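Local coordinates for protein VIN1 (Oscarella pearsei, PDB 6BFI) that probably binds actin filaments and may play a part in cell-cell adhesion as a sponge member of the vinculin/alpha-catenin family, at residues 326-329 against 330-333; 723-726 against 727-731; 766-769 against 770-774. All coordinates share one frame; numbering follows the deposited sequence.

In the fold
Each contact is a local one, made between successive turns of one helix in a largely helical chain. Contact 1 lies on helix 312-338, well away from the other two; its centre is about 51 Å from the centre of each. Contact 2 on helix 718-745 and contact 3 on helix 763-778 are neighbours, with centres about 9 Å apart. Their helices pack directly. Ala726 CB meets Ala774 CB at 3.5 Å, and Ile729 CG2 meets Leu770 CD2 at 3.7 Å. Ala730 CB rests on Lys771 CD, also at 3.7 Å. Both helices touch helix 8-32 as well, so contacts 2 and 3 belong to one packed region.

Contact 1. Residues 326-329 against 330-333; sequences DQIL and KELE
Lys330 and Glu331 lie on the same side of the Gln327 amide plane, one toward OE1 and the other toward NE2. At the oxygen end, OE1 lies 3.8 Å from CD of Lys330, and that methylene stands well off the amide plane. At the nitrogen end, NE2 is 4.4 Å from CG of Glu331. A turn about the CB-CG bond of Gln327 (chi2 67°) swings the amide toward the next turn. The Gln327 side chain crosses that of Lys330 at about a right angle. The carboxylate of Glu331 comes back over Ile328: its OE1 is 3.6 Å from CA of Ile328. The Glu333 carboxylate lies near the Leu329 carbonyl, but its strong partner is Arg296, by a salt bridge.

Lys330 has CG beside its own backbone N (chi1 -59°) and is extended beyond. Its methylenes therefore run past the Asp326 carbonyl, with CG 3.2 Å and CE 3.5 Å from Asp326 O. The charged ends do not meet. Asp326 OD1 is 5.4 Å from Lys330 NZ, and Asp326 OD2 makes its salt bridge with Arg303 instead. The ammonium may still feel the acid weakly.

On the apolar side, Ile328 CG2 faces Leu332 CD1 at 4.4 Å, a loose touch. Under these side chains the backbone is regular. Lys330, Glu331, Leu332 and Glu333 each give their N-H to the carbonyl four residues earlier. Leu329 and Glu333 face helix 289-306, while Ile328 and Leu332 lie on Leu349 of helix 344-375. This is the amphipathic pattern of an alpha-helix in the helical bundles of the vinculin family: apolar residues turn to neighbouring helices, and acids reach arginines of the helix alongside.

Contact 2. Residues 723-726 against 727-731; sequences IRMA and KEIAL
An i to i+4 salt bridge on an alpha-helix, between Arg724 and Glu728 of helix 718-745, is the main side-chain feature here. Arg724 NH1 gives its hydrogen to Glu728 OE1 at 3.2 Å, with an N-H...O angle of 149°. The oxygen sits at the edge of the guanidinium, and the donor comes to the syn side of OE1. Neither group is quite in the plane of the other; the two planes are turned 48° apart. The side chains lie side by side and point the same way. Arg724 reaches along the helix with CG opposite its backbone N (chi1 173°) and then bends at chi3, which brings NH1 back to the acid. Its aliphatic part also touches, since Arg724 CG is 3.2 Å from Glu728 OE1.

Both charged groups have other partners. Glu728 OE2 forms a salt bridge with Lys701 of helix 690-710, and Arg724 NH2 pairs with Asp721 and Glu650. A leucine in place of Glu728 would probably leave Lys701 without this acidic mate and let the Arg724 guanidinium turn more freely about its remaining acids.

Met725 borders the acid from the apolar side, with CE 4.0 Å from Glu728 OE2. Its CG is 4.3 Å from Ile729 CD1. On another side of the helix, Ile723 CG2 packs alongside Lys727 CE at 3.8 Å, where helix 8-32 also touches both residues. The backbone bonds of the turn are regular, as in Glu728 N to Arg724 O at 2.9 Å. The chemistry implies a charge network that runs along the helix and then across to its neighbours, with each oxygen of Glu728 serving a different base.

Contact 3. Residues 766-769 against 770-774; sequences ISTQ and LKILA
Residues 766-774 form continuous alpha-helix, with Leu770, Lys771, Ile772 and Leu773 each bonded through N-H to the carbonyl four residues back. They belong to helix 763-778 of this vinculin-family helical fold, which touches helices 718-745 and 786-817. The bonds are not alike. Ile772 N to Thr768 O is nearly straight, at 170°. Leu770 N to Ile766 O is short, 2.8 Å, but bent to 136°, and Ile766 O has a second, weak bond from Asn799 ND2 of helix 786-817.

Among the side chains, the closest meeting is of Leu773 with the Gln769 carbonyl. Leu773 CG stands 3.1 Å from Gln769 O. Its chi1 of -67° puts CG beside the backbone N and so over the preceding turn. Leu770 CB is similarly close to Ser767 O, at 3.2 Å. One methyl pair spans the turns: Thr768 CG2 meets Ile772 CD1 at 4.2 Å. Lys771 runs its CG past Ser767 O at 3.6 Å.

The polar groups turn elsewhere. Ser767 OG and Thr768 OG1 both bond to the carbonyl of Pro764, each hydroxyl folding back on its own helix. The Gln769 side chain is extended beyond CG and points off the helix; its OE1 bonds to Thr254 OG1. Beside it, Leu773 reaches Val3 and Phe5, so this side packs on loops, while Leu770 touches Asn799.

These hydrogen bonds probably offset the cost of burying the Ser767 hydroxyl and Gln769 amide. The contact itself rests on backbone bonds, with alkyl groups against carbonyl oxygens; apolar packing is made mainly with other helices and loops.

Contact 1. Residues 326-329 against 330-333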
loop_
_atom_site.group_PDB
_atom_site.type_symbol
_atom_site.label_atom_id
_atom_site.label_comp_id
_atom_site.label_asym_id
_atom_site.label_seq_id
_atom_site.Cartn_x
_atom_site.Cartn_y
_atom_site.Cartn_z
ATOM N N ASP A 326 17.293 -29.446 3.168
ATOM C CA ASP A 326 18.742 -29.349 3.315
ATOM C C ASP A 326 19.427 -30.648 2.909
ATOM O O ASP A 326 20.476 -30.628 2.252
ATOM C CB ASP A 326 19.103 -28.978 4.753
ATOM C CG ASP A 326 19.487 -27.519 4.900
ATOM O OD1 ASP A 326 20.104 -26.969 3.962
ATOM O OD2 ASP A 326 19.174 -26.924 5.953
ATOM N N GLN A 327 18.846 -31.791 3.286
ATOM C CA GLN A 327 19.418 -33.073 2.887
ATOM C C GLN A 327 19.408 -33.232 1.370
ATOM O O GLN A 327 20.408 -33.658 0.774
ATOM C CB GLN A 327 18.656 -34.218 3.555
ATOM C CG GLN A 327 19.257 -35.590 3.308
ATOM C CD GLN A 327 20.618 -35.759 3.954
ATOM O OE1 GLN A 327 20.960 -35.055 4.907
ATOM N NE2 GLN A 327 21.407 -36.696 3.437
ATOM N N ILE A 328 18.289 -32.885 0.728
ATOM C CA ILE A 328 18.227 -32.938 -0.732
ATOM C C ILE A 328 19.291 -32.033 -1.343
ATOM O O ILE A 328 19.901 -32.370 -2.366
ATOM C CB ILE A 328 16.815 -32.568 -1.224
ATOM C CG1 ILE A 328 15.801 -33.622 -0.773
ATOM C CG2 ILE A 328 16.791 -32.433 -2.738
ATOM C CD1 ILE A 328 14.414 -33.414 -1.343
ATOM N N LEU A 329 19.539 -30.876 -0.723
ATOM C CA LEU A 329 20.564 -29.972 -1.237
ATOM C C LEU A 329 21.951 -30.593 -1.135
ATOM O O LEU A 329 22.753 -30.497 -2.073
ATOM C CB LEU A 329 20.514 -28.639 -0.489
ATOM C CG LEU A 329 19.792 -27.502 -1.214
ATOM C CD1 LEU A 329 18.393 -27.924 -1.634
ATOM C CD2 LEU A 329 19.741 -26.257 -0.341
ATOM N N LYS A 330 22.254 -31.233 -0.003
ATOM C CA LYS A 330 23.538 -31.913 0.135
ATOM C C LYS A 330 23.693 -33.009 -0.912
ATOM O O LYS A 330 24.771 -33.173 -1.497
ATOM C CB LYS A 330 23.676 -32.486 1.545
ATOM C CG LYS A 330 23.578 -31.437 2.641
ATOM C CD LYS A 330 23.060 -32.034 3.939
ATOM C CE LYS A 330 22.716 -30.947 4.947
ATOM N NZ LYS A 330 22.057 -31.496 6.164
ATOM N N GLU A 331 22.619 -33.761 -1.171
ATOM C CA GLU A 331 22.673 -34.801 -2.195
ATOM C C GLU A 331 22.920 -34.208 -3.578
ATOM O O GLU A 331 23.705 -34.752 -4.366
ATOM C CB GLU A 331 21.380 -35.616 -2.179
ATOM C CG GLU A 331 21.202 -36.462 -0.926
ATOM C CD GLU A 331 19.872 -37.192 -0.889
ATOM O OE1 GLU A 331 18.820 -36.527 -0.997
ATOM O OE2 GLU A 331 19.879 -38.434 -0.757
ATOM N N LEU A 332 22.264 -33.087 -3.892
ATOM C CA LEU A 332 22.476 -32.445 -5.184
ATOM C C LEU A 332 23.907 -31.942 -5.328
ATOM O O LEU A 332 24.511 -32.061 -6.400
ATOM C CB LEU A 332 21.488 -31.296 -5.374
ATOM C CG LEU A 332 20.106 -31.678 -5.900
ATOM C CD1 LEU A 332 19.194 -30.461 -5.916
ATOM C CD2 LEU A 332 20.216 -32.289 -7.289
ATOM N N GLU A 333 24.467 -31.375 -4.256
ATOM C CA GLU A 333 25.841 -30.888 -4.326
ATOM C C GLU A 333 26.840 -32.032 -4.450
ATOM O O GLU A 333 27.863 -31.886 -5.130
ATOM C CB GLU A 333 26.150 -30.018 -3.108
ATOM C CG GLU A 333 25.750 -28.559 -3.298
ATOM C CD GLU A 333 25.604 -27.806 -1.989
ATOM O OE1 GLU A 333 25.420 -28.459 -0.941
ATOM O OE2 GLU A 333 25.670 -26.558 -2.011
#

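Contact 2. Residues 723-726 against 727-731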
loop_
_atom_site.group_PDB
_atom_site.type_symbol
_atom_site.label_atom_id
_atom_site.label_comp_id
_atom_site.label_asym_id
_atom_site.label_seq_id
_atom_site.Cartn_x
_atom_site.Cartn_y
_atom_site.Cartn_z
ATOM N N ILE A 723 13.602 14.473 -26.782
ATOM C CA ILE A 723 12.210 14.895 -26.640
ATOM C C ILE A 723 11.278 13.904 -27.328
ATOM O O ILE A 723 10.299 13.423 -26.735
ATOM C CB ILE A 723 12.028 16.319 -27.194
ATOM C CG1 ILE A 723 12.886 17.308 -26.403
ATOM C CG2 ILE A 723 10.564 16.717 -27.171
ATOM C CD1 ILE A 723 12.843 18.723 -26.938
ATOM N N ARG A 724 11.572 13.584 -28.591
ATOM C CA ARG A 724 10.754 12.632 -29.336
ATOM C C ARG A 724 10.706 11.280 -28.636
ATOM O O ARG A 724 9.646 10.646 -28.565
ATOM C CB ARG A 724 11.300 12.482 -30.756
ATOM C CG ARG A 724 10.630 11.400 -31.577
ATOM C CD ARG A 724 11.266 11.295 -32.953
ATOM N NE ARG A 724 12.709 11.090 -32.868
ATOM C CZ ARG A 724 13.286 9.901 -32.720
ATOM N NH1 ARG A 724 12.540 8.807 -32.637
ATOM N NH2 ARG A 724 14.607 9.806 -32.653
ATOM N N MET A 725 11.844 10.828 -28.104
ATOM C CA MET A 725 11.869 9.555 -27.395
ATOM C C MET A 725 10.996 9.604 -26.145
ATOM O O MET A 725 10.292 8.636 -25.833
ATOM C CB MET A 725 13.306 9.185 -27.035
ATOM C CG MET A 725 13.450 7.785 -26.473
ATOM S SD MET A 725 12.716 6.555 -27.569
ATOM C CE MET A 725 13.734 6.748 -29.027
ATOM N N ALA A 726 11.023 10.727 -25.423
ATOM C CA ALA A 726 10.158 10.873 -24.255
ATOM C C ALA A 726 8.690 10.801 -24.644
ATOM O O ALA A 726 7.891 10.148 -23.961
ATOM C CB ALA A 726 10.455 12.187 -23.538
ATOM N N LYS A 727 8.314 11.463 -25.741
ATOM C CA LYS A 727 6.922 11.413 -26.176
ATOM C C LYS A 727 6.522 10.000 -26.593
ATOM O O LYS A 727 5.403 9.551 -26.307
ATOM C CB LYS A 727 6.692 12.408 -27.315
ATOM C CG LYS A 727 6.920 13.856 -26.912
ATOM C CD LYS A 727 6.216 14.821 -27.855
ATOM C CE LYS A 727 7.206 15.625 -28.682
ATOM N NZ LYS A 727 6.509 16.560 -29.609
ATOM N N GLU A 728 7.429 9.278 -27.257
ATOM C CA GLU A 728 7.133 7.901 -27.642
ATOM C C GLU A 728 6.959 7.009 -26.418
ATOM O O GLU A 728 6.061 6.157 -26.384
ATOM C CB GLU A 728 8.236 7.365 -28.556
ATOM C CG GLU A 728 8.021 7.697 -30.028
ATOM C CD GLU A 728 9.281 7.551 -30.861
ATOM O OE1 GLU A 728 9.481 8.372 -31.781
ATOM O OE2 GLU A 728 10.072 6.622 -30.596
ATOM N N ILE A 729 7.801 7.195 -25.398
ATOM C CA ILE A 729 7.644 6.435 -24.161
ATOM C C ILE A 729 6.321 6.778 -23.491
ATOM O O ILE A 729 5.661 5.913 -22.902
ATOM C CB ILE A 729 8.838 6.686 -23.221
ATOM C CG1 ILE A 729 10.125 6.147 -23.839
ATOM C CG2 ILE A 729 8.604 6.038 -21.862
ATOM C CD1 ILE A 729 11.353 6.405 -23.002
ATOM N N ALA A 730 5.906 8.046 -23.573
ATOM C CA ALA A 730 4.633 8.444 -22.982
ATOM C C ALA A 730 3.465 7.755 -23.678
ATOM O O ALA A 730 2.548 7.246 -23.022
ATOM C CB ALA A 730 4.479 9.964 -23.042
ATOM N N LEU A 731 3.484 7.728 -25.014
ATOM C CA LEU A 731 2.416 7.056 -25.750
ATOM C C LEU A 731 2.403 5.559 -25.456
ATOM O O LEU A 731 1.331 4.955 -25.290
ATOM C CB LEU A 731 2.577 7.318 -27.247
ATOM C CG LEU A 731 1.456 6.840 -28.170
ATOM C CD1 LEU A 731 0.117 7.401 -27.721
ATOM C CD2 LEU A 731 1.751 7.238 -29.608
#

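Contact 3. Residues 766-769 against 770-774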
loop_
_atom_site.group_PDB
_atom_site.type_symbol
_atom_site.label_atom_id
_atom_site.label_comp_id
_atom_site.label_asym_id
_atom_site.label_seq_id
_atom_site.Cartn_x
_atom_site.Cartn_y
_atom_site.Cartn_z
ATOM N N ILE A 766 3.306 10.214 -14.160
ATOM C CA ILE A 766 4.711 9.889 -14.400
ATOM C C ILE A 766 5.099 10.227 -15.831
ATOM O O ILE A 766 6.163 10.803 -16.076
ATOM C CB ILE A 766 4.994 8.408 -14.090
ATOM C CG1 ILE A 766 4.797 8.100 -12.609
ATOM C CG2 ILE A 766 6.414 8.063 -14.478
ATOM C CD1 ILE A 766 4.847 6.612 -12.309
ATOM N N SER A 767 4.249 9.872 -16.799
ATOM C CA SER A 767 4.600 10.103 -18.199
ATOM C C SER A 767 4.556 11.587 -18.545
ATOM O O SER A 767 5.399 12.079 -19.309
ATOM C CB SER A 767 3.671 9.304 -19.112
ATOM O OG SER A 767 2.321 9.696 -18.943
ATOM N N THR A 768 3.580 12.316 -17.996
ATOM C CA THR A 768 3.524 13.761 -18.200
ATOM C C THR A 768 4.776 14.435 -17.646
ATOM O O THR A 768 5.445 15.216 -18.342
ATOM C CB THR A 768 2.265 14.328 -17.541
ATOM O OG1 THR A 768 1.109 13.669 -18.073
ATOM C CG2 THR A 768 2.151 15.824 -17.791
ATOM N N GLN A 769 5.114 14.125 -16.391
ATOM C CA GLN A 769 6.356 14.628 -15.815
ATOM C C GLN A 769 7.563 14.195 -16.632
ATOM O O GLN A 769 8.549 14.931 -16.715
ATOM C CB GLN A 769 6.495 14.153 -14.368
ATOM C CG GLN A 769 5.427 14.691 -13.434
ATOM C CD GLN A 769 5.606 14.211 -12.006
ATOM O OE1 GLN A 769 6.651 13.666 -11.647
ATOM N NE2 GLN A 769 4.582 14.408 -11.183
ATOM N N LEU A 770 7.502 13.015 -17.251
ATOM C CA LEU A 770 8.611 12.547 -18.075
ATOM C C LEU A 770 8.809 13.451 -19.282
ATOM O O LEU A 770 9.934 13.861 -19.587
ATOM C CB LEU A 770 8.372 11.102 -18.519
ATOM C CG LEU A 770 9.432 10.511 -19.455
ATOM C CD1 LEU A 770 10.762 10.338 -18.734
ATOM C CD2 LEU A 770 8.962 9.190 -20.039
ATOM N N LYS A 771 7.719 13.775 -19.984
ATOM C CA LYS A 771 7.842 14.649 -21.147
ATOM C C LYS A 771 8.326 16.036 -20.746
ATOM O O LYS A 771 9.205 16.609 -21.404
ATOM C CB LYS A 771 6.506 14.734 -21.886
ATOM C CG LYS A 771 6.081 13.425 -22.527
ATOM C CD LYS A 771 4.836 13.603 -23.374
ATOM C CE LYS A 771 3.651 14.036 -22.532
ATOM N NZ LYS A 771 2.430 14.204 -23.364
ATOM N N ILE A 772 7.780 16.587 -19.658
ATOM C CA ILE A 772 8.206 17.915 -19.220
ATOM C C ILE A 772 9.687 17.910 -18.853
ATOM O O ILE A 772 10.459 18.772 -19.292
ATOM C CB ILE A 772 7.333 18.400 -18.048
ATOM C CG1 ILE A 772 5.882 18.573 -18.502
ATOM C CG2 ILE A 772 7.880 19.700 -17.481
ATOM C CD1 ILE A 772 4.937 18.987 -17.394
ATOM N N LEU A 773 10.108 16.928 -18.053
ATOM C CA LEU A 773 11.479 16.911 -17.555
ATOM C C LEU A 773 12.479 16.613 -18.661
ATOM O O LEU A 773 13.608 17.119 -18.627
ATOM C CB LEU A 773 11.611 15.893 -16.422
ATOM C CG LEU A 773 10.842 16.234 -15.140
ATOM C CD1 LEU A 773 10.884 15.074 -14.149
ATOM C CD2 LEU A 773 11.376 17.505 -14.509
ATOM N N ALA A 774 12.096 15.791 -19.642
ATOM C CA ALA A 774 12.962 15.570 -20.794
ATOM C C ALA A 774 13.071 16.826 -21.647
ATOM O O ALA A 774 14.144 17.126 -22.184
ATOM C CB ALA A 774 12.442 14.402 -21.626
#